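PDB 6WPU: flavin-containing monooxygenase, which probably uses bound FAD to oxygenate the sulfur of S-allyl-L-cysteine in garlic, giving the sulfoxide. Local coordinates for residues A[33-46]-A[347-361]. Numbering follows the deposited sequence.
With FAD (flavin-adenine dinucleotide), chain B; SO4 (sulfate ion), chain C.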
ATOM      1  N   ALA A  33       2.428  -8.989   0.264  1.00 31.06           N
ATOM      2  CA  ALA A  33       1.596  -9.591  -0.777  1.00 31.08           C
ATOM      3  C   ALA A  33       2.250 -10.844  -1.349  1.00 28.80           C
ATOM      4  O   ALA A  33       1.628 -11.909  -1.408  1.00 34.08           O
ATOM      5  CB  ALA A  33       1.337  -8.570  -1.885  1.00 26.14           C
ATOM      6  N   GLY A  34       3.513 -10.730  -1.778  1.00 33.01           N
ATOM      7  CA  GLY A  34       4.219 -11.882  -2.326  1.00 31.41           C
ATOM      8  C   GLY A  34       4.393 -13.010  -1.322  1.00 32.79           C
ATOM      9  O   GLY A  34       4.275 -14.187  -1.672  1.00 34.47           O
ATOM     10  N   LEU A  35       4.660 -12.675  -0.059  1.00 32.33           N
ATOM     11  CA  LEU A  35       4.824 -13.720   0.953  1.00 33.77           C
ATOM     12  C   LEU A  35       3.562 -14.560   1.087  1.00 32.95           C
ATOM     13  O   LEU A  35       3.623 -15.794   1.085  1.00 34.34           O
ATOM     14  CB  LEU A  35       5.194 -13.111   2.307  1.00 32.56           C
ATOM     15  CG  LEU A  35       6.577 -12.477   2.357  1.00 37.87           C
ATOM     16  CD1 LEU A  35       6.714 -11.639   3.614  1.00 40.59           C
ATOM     17  CD2 LEU A  35       7.638 -13.553   2.303  1.00 35.35           C
ATOM     18  N   VAL A  36       2.400 -13.914   1.231  1.00 33.60           N
ATOM     19  CA  VAL A  36       1.206 -14.719   1.449  1.00 32.81           C
ATOM     20  C   VAL A  36       0.785 -15.398   0.145  1.00 31.08           C
ATOM     21  O   VAL A  36       0.258 -16.520   0.164  1.00 31.09           O
ATOM     22  CB  VAL A  36       0.079 -13.876   2.092  1.00 36.81           C
ATOM     23  CG1 VAL A  36      -0.581 -12.900   1.096  1.00 30.27           C
ATOM     24  CG2 VAL A  36      -0.957 -14.794   2.756  1.00 37.33           C
ATOM     25  N   THR A  37       1.071 -14.774  -1.002  1.00 29.43           N
ATOM     26  CA  THR A  37       0.775 -15.408  -2.282  1.00 36.94           C
ATOM     27  C   THR A  37       1.573 -16.698  -2.442  1.00 34.35           C
ATOM     28  O   THR A  37       1.038 -17.716  -2.898  1.00 36.36           O
ATOM     29  CB  THR A  37       1.059 -14.444  -3.445  1.00 32.87           C
ATOM     30  OG1 THR A  37       0.169 -13.326  -3.372  1.00 31.12           O
ATOM     31  CG2 THR A  37       0.844 -15.138  -4.798  1.00 29.55           C
ATOM     32  N   ALA A  38       2.851 -16.675  -2.050  1.00 36.29           N
ATOM     33  CA  ALA A  38       3.671 -17.878  -2.105  1.00 33.36           C
ATOM     34  C   ALA A  38       3.076 -18.980  -1.244  1.00 39.54           C
ATOM     35  O   ALA A  38       3.023 -20.146  -1.660  1.00 35.02           O
ATOM     36  CB  ALA A  38       5.097 -17.564  -1.656  1.00 33.00           C
ATOM     37  N   ARG A  39       2.620 -18.630  -0.038  1.00 36.92           N
ATOM     38  CA  ARG A  39       2.020 -19.626   0.842  1.00 38.09           C
ATOM     39  C   ARG A  39       0.754 -20.211   0.224  1.00 40.55           C
ATOM     40  O   ARG A  39       0.585 -21.436   0.171  1.00 38.76           O
ATOM     41  CB  ARG A  39       1.717 -19.013   2.206  1.00 35.80           C
ATOM     42  CG  ARG A  39       1.080 -19.993   3.187  1.00 38.19           C
ATOM     43  CD  ARG A  39       0.644 -19.261   4.453  1.00 41.61           C
ATOM     44  NE  ARG A  39      -0.640 -18.593   4.259  1.00 39.98           N
ATOM     45  CZ  ARG A  39      -1.348 -18.014   5.228  1.00 42.73           C
ATOM     46  NH1 ARG A  39      -0.894 -17.999   6.483  1.00 36.41           N
ATOM     47  NH2 ARG A  39      -2.519 -17.456   4.939  1.00 38.38           N
ATOM     48  N   GLU A  40      -0.131 -19.349  -0.286  1.00 36.10           N
ATOM     49  CA  GLU A  40      -1.421 -19.825  -0.776  1.00 40.25           C
ATOM     50  C   GLU A  40      -1.275 -20.649  -2.051  1.00 40.38           C
ATOM     51  O   GLU A  40      -2.033 -21.597  -2.257  1.00 38.75           O
ATOM     52  CB  GLU A  40      -2.368 -18.641  -0.997  1.00 36.08           C
ATOM     53  CG  GLU A  40      -2.734 -17.916   0.299  1.00 41.19           C
ATOM     54  CD  GLU A  40      -3.428 -18.834   1.311  1.00 44.21           C
ATOM     55  OE1 GLU A  40      -4.356 -19.570   0.907  1.00 49.96           O
ATOM     56  OE2 GLU A  40      -3.038 -18.835   2.500  1.00 42.11           O
ATOM     57  N   LEU A  41      -0.316 -20.301  -2.916  1.00 37.99           N
ATOM     58  CA  LEU A  41      -0.043 -21.136  -4.077  1.00 36.53           C
ATOM     59  C   LEU A  41       0.485 -22.503  -3.649  1.00 40.29           C
ATOM     60  O   LEU A  41       0.059 -23.531  -4.183  1.00 37.93           O
ATOM     61  CB  LEU A  41       0.951 -20.440  -5.016  1.00 32.62           C
ATOM     62  CG  LEU A  41       0.409 -19.209  -5.753  1.00 37.88           C
ATOM     63  CD1 LEU A  41       1.529 -18.390  -6.414  1.00 35.12           C
ATOM     64  CD2 LEU A  41      -0.613 -19.640  -6.777  1.00 36.49           C
ATOM     65  N   ARG A  42       1.409 -22.531  -2.680  1.00 37.97           N
ATOM     66  CA  ARG A  42       1.941 -23.803  -2.207  1.00 41.86           C
ATOM     67  C   ARG A  42       0.845 -24.660  -1.583  1.00 41.86           C
ATOM     68  O   ARG A  42       0.777 -25.869  -1.828  1.00 44.86           O
ATOM     69  CB  ARG A  42       3.083 -23.557  -1.213  1.00 39.80           C
ATOM     70  CG  ARG A  42       3.807 -24.852  -0.761  1.00 45.61           C
ATOM     71  CD  ARG A  42       3.319 -25.337   0.606  1.00 50.59           C
ATOM     72  NE  ARG A  42       3.502 -24.316   1.637  1.00 50.18           N
ATOM     73  CZ  ARG A  42       2.780 -24.244   2.751  1.00 53.60           C
ATOM     74  NH1 ARG A  42       1.816 -25.138   2.976  1.00 53.30           N
ATOM     75  NH2 ARG A  42       3.008 -23.266   3.635  1.00 46.10           N
ATOM     76  N   ARG A  43      -0.031 -24.047  -0.785  1.00 39.74           N
ATOM     77  CA  ARG A  43      -1.088 -24.805  -0.124  1.00 39.83           C
ATOM     78  C   ARG A  43      -2.010 -25.479  -1.123  1.00 42.18           C
ATOM     79  O   ARG A  43      -2.596 -26.519  -0.818  1.00 43.14           O
ATOM     80  CB  ARG A  43      -1.914 -23.896   0.776  1.00 39.09           C
ATOM     81  CG  ARG A  43      -1.234 -23.501   2.040  1.00 44.42           C
ATOM     82  CD  ARG A  43      -2.067 -22.494   2.791  1.00 42.76           C
ATOM     83  NE  ARG A  43      -1.645 -22.450   4.177  1.00 40.50           N
ATOM     84  CZ  ARG A  43      -2.114 -21.609   5.085  1.00 45.48           C
ATOM     85  NH1 ARG A  43      -3.025 -20.698   4.758  1.00 44.00           N
ATOM     86  NH2 ARG A  43      -1.652 -21.680   6.324  1.00 47.91           N
ATOM     87  N   GLU A  44      -2.177 -24.889  -2.298  1.00 44.10           N
ATOM     88  CA  GLU A  44      -3.062 -25.426  -3.315  1.00 42.65           C
ATOM     89  C   GLU A  44      -2.355 -26.393  -4.269  1.00 43.44           C
ATOM     90  O   GLU A  44      -2.986 -26.873  -5.211  1.00 44.19           O
ATOM     91  CB  GLU A  44      -3.701 -24.255  -4.075  1.00 41.94           C
ATOM     92  CG  GLU A  44      -4.896 -24.568  -4.947  1.00 49.77           C
ATOM     93  CD  GLU A  44      -6.121 -25.044  -4.182  1.00 57.42           C
ATOM     94  OE1 GLU A  44      -6.154 -24.956  -2.932  1.00 61.20           O
ATOM     95  OE2 GLU A  44      -7.066 -25.501  -4.852  1.00 55.04           O
ATOM     96  N   GLY A  45      -1.071 -26.704  -4.041  1.00 38.70           N
ATOM     97  CA  GLY A  45      -0.356 -27.698  -4.830  1.00 39.45           C
ATOM     98  C   GLY A  45       0.515 -27.149  -5.948  1.00 41.80           C
ATOM     99  O   GLY A  45       1.148 -27.937  -6.657  1.00 37.89           O
ATOM    100  N   HIS A  46       0.567 -25.831  -6.129  1.00 32.52           N
ATOM    101  CA  HIS A  46       1.360 -25.238  -7.199  1.00 34.70           C
ATOM    102  C   HIS A  46       2.828 -25.136  -6.804  1.00 32.95           C
ATOM    103  O   HIS A  46       3.172 -25.074  -5.627  1.00 39.36           O
ATOM    104  CB  HIS A  46       0.836 -23.843  -7.548  1.00 34.56           C
ATOM    105  CG  HIS A  46      -0.615 -23.827  -7.903  1.00 38.34           C
ATOM    106  ND1 HIS A  46      -1.124 -24.533  -8.973  1.00 41.95           N
ATOM    107  CD2 HIS A  46      -1.669 -23.212  -7.321  1.00 36.47           C
ATOM    108  CE1 HIS A  46      -2.431 -24.348  -9.038  1.00 40.23           C
ATOM    109  NE2 HIS A  46      -2.787 -23.545  -8.049  1.00 39.83           N
ATOM    110  N   CYS A 347      -4.911  -9.399   0.761  1.00 34.44           N
ATOM    111  CA  CYS A 347      -3.982 -10.095  -0.124  1.00 38.12           C
ATOM    112  C   CYS A 347      -4.051 -11.603   0.094  1.00 40.24           C
ATOM    113  O   CYS A 347      -3.930 -12.383  -0.857  1.00 34.94           O
ATOM    114  CB  CYS A 347      -2.551  -9.590   0.096  1.00 35.14           C
ATOM    115  SG  CYS A 347      -2.262  -7.844  -0.402  1.00 38.27           S
ATOM    116  N   GLU A 348      -4.247 -12.019   1.344  1.00 37.62           N
ATOM    117  CA  GLU A 348      -4.406 -13.433   1.661  1.00 40.18           C
ATOM    118  C   GLU A 348      -5.575 -14.026   0.890  1.00 40.68           C
ATOM    119  O   GLU A 348      -5.448 -15.083   0.251  1.00 35.25           O
ATOM    120  CB  GLU A 348      -4.609 -13.586   3.173  1.00 41.01           C
ATOM    121  CG  GLU A 348      -4.736 -15.020   3.730  1.00 43.52           C
ATOM    122  CD  GLU A 348      -4.865 -15.012   5.269  1.00 54.18           C
ATOM    123  OE1 GLU A 348      -5.124 -13.919   5.844  1.00 51.96           O
ATOM    124  OE2 GLU A 348      -4.700 -16.079   5.907  1.00 56.04           O
ATOM    125  N   LEU A 349      -6.716 -13.339   0.911  1.00 36.16           N
ATOM    126  CA  LEU A 349      -7.907 -13.871   0.264  1.00 39.98           C
ATOM    127  C   LEU A 349      -7.803 -13.776  -1.254  1.00 39.41           C
ATOM    128  O   LEU A 349      -8.252 -14.681  -1.967  1.00 39.14           O
ATOM    129  CB  LEU A 349      -9.138 -13.148   0.784  1.00 39.23           C
ATOM    130  CG  LEU A 349      -9.458 -13.467   2.240  1.00 43.34           C
ATOM    131  CD1 LEU A 349     -10.485 -12.469   2.790  1.00 41.68           C
ATOM    132  CD2 LEU A 349      -9.968 -14.918   2.383  1.00 36.36           C
ATOM    133  N   GLN A 350      -7.192 -12.705  -1.766  1.00 36.71           N
ATOM    134  CA  GLN A 350      -6.955 -12.620  -3.203  1.00 35.40           C
ATOM    135  C   GLN A 350      -6.114 -13.789  -3.695  1.00 35.69           C
ATOM    136  O   GLN A 350      -6.408 -14.387  -4.733  1.00 36.20           O
ATOM    137  CB  GLN A 350      -6.262 -11.311  -3.556  1.00 32.35           C
ATOM    138  CG  GLN A 350      -7.143 -10.090  -3.495  1.00 32.63           C
ATOM    139  CD  GLN A 350      -6.412  -8.869  -4.000  1.00 33.55           C
ATOM    140  OE1 GLN A 350      -5.209  -8.735  -3.787  1.00 31.44           O
ATOM    141  NE2 GLN A 350      -7.128  -7.978  -4.682  1.00 34.92           N
ATOM    142  N   SER A 351      -5.043 -14.106  -2.983  1.00 33.86           N
ATOM    143  CA  SER A 351      -4.149 -15.125  -3.500  1.00 36.22           C
ATOM    144  C   SER A 351      -4.725 -16.514  -3.256  1.00 38.49           C
ATOM    145  O   SER A 351      -4.465 -17.435  -4.034  1.00 35.49           O
ATOM    146  CB  SER A 351      -2.762 -14.961  -2.878  1.00 33.01           C
ATOM    147  OG  SER A 351      -2.840 -15.001  -1.467  1.00 35.71           O
ATOM    148  N   LYS A 352      -5.547 -16.657  -2.213  1.00 40.75           N
ATOM    149  CA  LYS A 352      -6.309 -17.883  -2.018  1.00 43.88           C
ATOM    150  C   LYS A 352      -7.254 -18.119  -3.193  1.00 45.07           C
ATOM    151  O   LYS A 352      -7.390 -19.245  -3.684  1.00 39.92           O
ATOM    152  CB  LYS A 352      -7.078 -17.794  -0.695  1.00 40.96           C
ATOM    153  CG  LYS A 352      -7.497 -19.118  -0.081  1.00 50.84           C
ATOM    154  CD  LYS A 352      -8.258 -18.891   1.233  1.00 51.43           C
ATOM    155  CE  LYS A 352      -7.361 -18.327   2.338  1.00 48.52           C
ATOM    156  NZ  LYS A 352      -6.393 -19.356   2.848  1.00 52.42           N
ATOM    157  N   TRP A 353      -7.891 -17.054  -3.675  1.00 39.18           N
ATOM    158  CA  TRP A 353      -8.762 -17.144  -4.840  1.00 39.04           C
ATOM    159  C   TRP A 353      -7.969 -17.499  -6.091  1.00 42.98           C
ATOM    160  O   TRP A 353      -8.349 -18.408  -6.850  1.00 38.16           O
ATOM    161  CB  TRP A 353      -9.486 -15.811  -5.015  1.00 35.68           C
ATOM    162  CG  TRP A 353     -10.489 -15.754  -6.115  1.00 37.21           C
ATOM    163  CD1 TRP A 353     -11.416 -16.711  -6.446  1.00 38.41           C
ATOM    164  CD2 TRP A 353     -10.681 -14.672  -7.031  1.00 40.62           C
ATOM    165  NE1 TRP A 353     -12.166 -16.290  -7.521  1.00 40.53           N
ATOM    166  CE2 TRP A 353     -11.741 -15.036  -7.893  1.00 41.98           C
ATOM    167  CE3 TRP A 353     -10.055 -13.429  -7.211  1.00 38.21           C
ATOM    168  CZ2 TRP A 353     -12.194 -14.201  -8.916  1.00 35.17           C
ATOM    169  CZ3 TRP A 353     -10.510 -12.599  -8.224  1.00 41.31           C
ATOM    170  CH2 TRP A 353     -11.574 -12.990  -9.063  1.00 40.87           C
ATOM    171  N   ILE A 354      -6.855 -16.793  -6.315  1.00 34.87           N
ATOM    172  CA  ILE A 354      -6.028 -17.043  -7.491  1.00 31.63           C
ATOM    173  C   ILE A 354      -5.570 -18.499  -7.519  1.00 35.25           C
ATOM    174  O   ILE A 354      -5.655 -19.170  -8.553  1.00 37.17           O
ATOM    175  CB  ILE A 354      -4.829 -16.083  -7.522  1.00 30.34           C
ATOM    176  CG1 ILE A 354      -5.274 -14.639  -7.765  1.00 33.38           C
ATOM    177  CG2 ILE A 354      -3.814 -16.513  -8.601  1.00 28.72           C
ATOM    178  CD1 ILE A 354      -4.138 -13.652  -7.468  1.00 32.96           C
ATOM    179  N   ALA A 355      -5.077 -19.003  -6.381  1.00 34.85           N
ATOM    180  CA  ALA A 355      -4.550 -20.364  -6.331  1.00 36.60           C
ATOM    181  C   ALA A 355      -5.633 -21.388  -6.657  1.00 36.70           C
ATOM    182  O   ALA A 355      -5.389 -22.341  -7.406  1.00 41.63           O
ATOM    183  CB  ALA A 355      -3.947 -20.649  -4.956  1.00 36.26           C
ATOM    184  N   ALA A 356      -6.844 -21.188  -6.122  1.00 37.66           N
ATOM    185  CA  ALA A 356      -7.938 -22.111  -6.381  1.00 37.83           C
ATOM    186  C   ALA A 356      -8.397 -22.047  -7.833  1.00 41.93           C
ATOM    187  O   ALA A 356      -8.815 -23.068  -8.395  1.00 40.00           O
ATOM    188  CB  ALA A 356      -9.097 -21.817  -5.434  1.00 37.03           C
ATOM    189  N   VAL A 357      -8.334 -20.869  -8.455  1.00 37.90           N
ATOM    190  CA  VAL A 357      -8.617 -20.769  -9.886  1.00 41.01           C
ATOM    191  C   VAL A 357      -7.557 -21.527 -10.691  1.00 41.54           C
ATOM    192  O   VAL A 357      -7.880 -22.376 -11.529  1.00 44.13           O
ATOM    193  CB  VAL A 357      -8.707 -19.291 -10.311  1.00 41.87           C
ATOM    194  CG1 VAL A 357      -8.720 -19.174 -11.827  1.00 45.85           C
ATOM    195  CG2 VAL A 357      -9.940 -18.631  -9.716  1.00 42.81           C
ATOM    196  N   LEU A 358      -6.275 -21.241 -10.431  1.00 34.79           N
ATOM    197  CA  LEU A 358      -5.195 -21.885 -11.179  1.00 34.75           C
ATOM    198  C   LEU A 358      -5.235 -23.404 -11.059  1.00 39.60           C
ATOM    199  O   LEU A 358      -4.871 -24.107 -12.009  1.00 40.29           O
ATOM    200  CB  LEU A 358      -3.837 -21.362 -10.707  1.00 35.56           C
ATOM    201  CG  LEU A 358      -3.559 -19.922 -11.164  1.00 38.18           C
ATOM    202  CD1 LEU A 358      -2.268 -19.404 -10.588  1.00 32.32           C
ATOM    203  CD2 LEU A 358      -3.544 -19.868 -12.691  1.00 39.30           C
ATOM    204  N   SER A 359      -5.661 -23.922  -9.906  1.00 40.49           N
ATOM    205  CA  SER A 359      -5.737 -25.359  -9.690  1.00 42.07           C
ATOM    206  C   SER A 359      -6.993 -25.978 -10.278  1.00 46.34           C
ATOM    207  O   SER A 359      -7.139 -27.207 -10.225  1.00 41.32           O
ATOM    208  CB  SER A 359      -5.685 -25.687  -8.193  1.00 40.89           C
ATOM    209  OG  SER A 359      -6.956 -25.473  -7.593  1.00 39.35           O
ATOM    210  N   GLY A 360      -7.898 -25.172 -10.830  1.00 42.31           N
ATOM    211  CA  GLY A 360      -9.147 -25.696 -11.339  1.00 39.83           C
ATOM    212  C   GLY A 360     -10.182 -26.006 -10.287  1.00 46.17           C
ATOM    213  O   GLY A 360     -11.294 -26.415 -10.642  1.00 54.46           O
ATOM    214  N   ARG A 361      -9.871 -25.814  -9.004  1.00 48.13           N
ATOM    215  CA  ARG A 361     -10.853 -26.105  -7.962  1.00 49.42           C
ATOM    216  C   ARG A 361     -12.076 -25.198  -8.074  1.00 53.74           C
ATOM    217  O   ARG A 361     -13.197 -25.618  -7.776  1.00 56.94           O
ATOM    218  CB  ARG A 361     -10.204 -25.975  -6.582  1.00 49.88           C
ATOM    219  CG  ARG A 361     -11.194 -26.034  -5.439  1.00 53.34           C
ATOM    220  CD  ARG A 361     -10.537 -26.463  -4.151  1.00 59.48           C
ATOM    221  NE  ARG A 361      -9.631 -25.455  -3.613  1.00 67.38           N
ATOM    222  CZ  ARG A 361     -10.022 -24.349  -2.974  1.00 72.51           C
ATOM    223  NH1 ARG A 361     -11.318 -24.089  -2.810  1.00 71.67           N
ATOM    224  NH2 ARG A 361      -9.117 -23.495  -2.502  1.00 66.91           N
TER
HETATM  225  PA  FAD B 501       5.419  -3.806  -0.809  1.00 31.96           P
HETATM  226  O1A FAD B 501       5.572  -3.774   0.713  1.00 27.94           O
HETATM  227  O2A FAD B 501       5.774  -2.657  -1.611  1.00 25.37           O
HETATM  228  O5B FAD B 501       6.269  -4.880  -1.453  1.00 34.12           O
HETATM  229  C5B FAD B 501       6.539  -5.068  -2.837  1.00 31.17           C
HETATM  230  C4B FAD B 501       7.837  -5.883  -3.036  1.00 31.74           C
HETATM  231  O4B FAD B 501       8.106  -6.207  -4.371  1.00 30.96           O
HETATM  232  C3B FAD B 501       9.054  -5.182  -2.495  1.00 34.37           C
HETATM  233  O3B FAD B 501       9.767  -6.014  -1.640  1.00 34.74           O
HETATM  234  C2B FAD B 501       9.870  -4.865  -3.698  1.00 35.74           C
HETATM  235  O2B FAD B 501      11.231  -4.863  -3.455  1.00 32.34           O
HETATM  236  C1B FAD B 501       9.468  -5.982  -4.617  1.00 31.34           C
HETATM  237  N9A FAD B 501       9.618  -5.672  -6.021  1.00 32.86           N
HETATM  238  C8A FAD B 501       9.157  -4.521  -6.649  1.00 35.37           C
HETATM  239  N7A FAD B 501       9.470  -4.560  -7.951  1.00 33.29           N
HETATM  240  C5A FAD B 501      10.173  -5.736  -8.226  1.00 35.91           C
HETATM  241  C6A FAD B 501      10.744  -6.291  -9.370  1.00 30.52           C
HETATM  242  N6A FAD B 501      10.673  -5.621 -10.646  1.00 29.53           N
HETATM  243  N1A FAD B 501      11.352  -7.489  -9.296  1.00 33.72           N
HETATM  244  C2A FAD B 501      11.454  -8.164  -8.122  1.00 30.90           C
HETATM  245  N3A FAD B 501      10.920  -7.665  -6.983  1.00 29.23           N
HETATM  246  C4A FAD B 501      10.280  -6.463  -7.002  1.00 31.42           C
HETATM  247  N1  FAD B 501      -0.808  -1.382   6.156  1.00 31.60           N
HETATM  248  C2  FAD B 501      -1.177  -1.891   7.451  1.00 35.09           C
HETATM  249  O2  FAD B 501      -1.768  -3.101   7.563  1.00 44.49           O
HETATM  250  N3  FAD B 501      -1.032  -1.113   8.578  1.00 42.76           N
HETATM  251  C4  FAD B 501      -0.451   0.135   8.492  1.00 35.31           C
HETATM  252  O4  FAD B 501      -0.280   0.918   9.586  1.00 40.92           O
HETATM  253  C4X FAD B 501       0.157   0.599   7.230  1.00 39.36           C
HETATM  254  N5  FAD B 501       0.945   1.743   7.209  1.00 37.80           N
HETATM  255  C5X FAD B 501       1.541   2.135   6.015  1.00 38.63           C
HETATM  256  C6  FAD B 501       2.326   3.297   5.991  1.00 35.07           C
HETATM  257  C7  FAD B 501       2.932   3.679   4.799  1.00 38.98           C
HETATM  258  C7M FAD B 501       3.763   4.934   4.782  1.00 35.51           C
HETATM  259  C8  FAD B 501       2.760   2.924   3.641  1.00 40.64           C
HETATM  260  C8M FAD B 501       3.390   3.318   2.343  1.00 38.15           C
HETATM  261  C9  FAD B 501       1.973   1.767   3.661  1.00 34.96           C
HETATM  262  C9A FAD B 501       1.366   1.373   4.844  1.00 35.51           C
HETATM  263  N10 FAD B 501       0.573   0.174   4.869  1.00 33.75           N
HETATM  264  C10 FAD B 501      -0.034  -0.229   6.066  1.00 31.05           C
HETATM  265  C1' FAD B 501       0.353  -0.597   3.635  1.00 38.84           C
HETATM  266  C2' FAD B 501       1.444  -1.515   3.124  1.00 42.88           C
HETATM  267  O2' FAD B 501       1.693  -1.206   1.816  1.00 56.56           O
HETATM  268  C3' FAD B 501       0.856  -2.907   3.180  1.00 44.39           C
HETATM  269  O3' FAD B 501       0.832  -3.173   4.528  1.00 53.07           O
HETATM  270  C4' FAD B 501       1.662  -3.995   2.480  1.00 43.47           C
HETATM  271  O4' FAD B 501       2.972  -3.875   2.899  1.00 43.29           O
HETATM  272  C5' FAD B 501       1.578  -4.036   0.951  1.00 39.46           C
HETATM  273  O5' FAD B 501       2.666  -4.845   0.609  1.00 39.25           O
HETATM  274  P   FAD B 501       3.146  -5.336  -0.819  1.00 32.72           P
HETATM  275  O1P FAD B 501       3.801  -6.768  -0.752  1.00 35.17           O
HETATM  276  O2P FAD B 501       1.894  -5.118  -1.758  1.00 29.17           O
HETATM  277  O3P FAD B 501       4.036  -4.055  -1.343  1.00 31.39           O
HETATM  278  S   SO4 C 502       0.610 -24.715   6.333  0.91 50.72           S
HETATM  279  O1  SO4 C 502       2.010 -24.323   6.162  0.91 48.68           O
HETATM  280  O2  SO4 C 502      -0.001 -23.939   7.406  0.91 49.81           O
HETATM  281  O3  SO4 C 502      -0.128 -24.528   5.096  0.91 47.38           O
HETATM  282  O4  SO4 C 502       0.567 -26.139   6.650  0.91 66.05           O
HETATM  283  O   HOH W   1      -6.762 -21.615  -2.461  1.00 40.72           O
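Glu40 faces Lys352 and Arg39 turns to Glu348 where helices 33-43 and 347-358 run side by side, their axes 8.4 Å apart and inclined by 34°. Lys352 NZ reaches Glu40 OE1 at 2.8 Å from above the carboxylate plane. The other oxygen, OE2, is gripped by Arg39 NE and NH2 from opposite faces of that plane, with a weak bond from Arg43 NH1. Arg39 NH2 also meets Glu348 OE2 at 2.8 Å, in the guanidinium plane, while Asp102 takes NH1 and Leu101 N binds Glu348 OE1. An alanine at Glu40 is likely to leave Lys352 NZ without its salt-bridge mate here, and Arg39 and Arg43 with one shared anion fewer.

Small residues keep the backbones close: Ser351 CB lies 3.4 Å from Thr37 OG1, and Ala355 CB packs against Glu40 O and Leu41 CD2. Val36 CG1 rests on Cys347.

At the C-terminal ends, Glu44 OE2 takes Ser359 OG on its anti lone pair (2.7 Å) and Arg361 NE on the syn side (2.8 Å). With chi1 at -55°, CG anti to the carbonyl carbon, His46 sends NE2 to Ala355 O at 2.9 Å, nearly straight at 170°.

Ala33 N binds FAD O1P, consistent with a Rossmann-type dinucleotide-binding motif. Salt bridges and close packing tie this helix to helix 343-358, the three clustered cations probably offset by Glu40, Glu348 and Asp102.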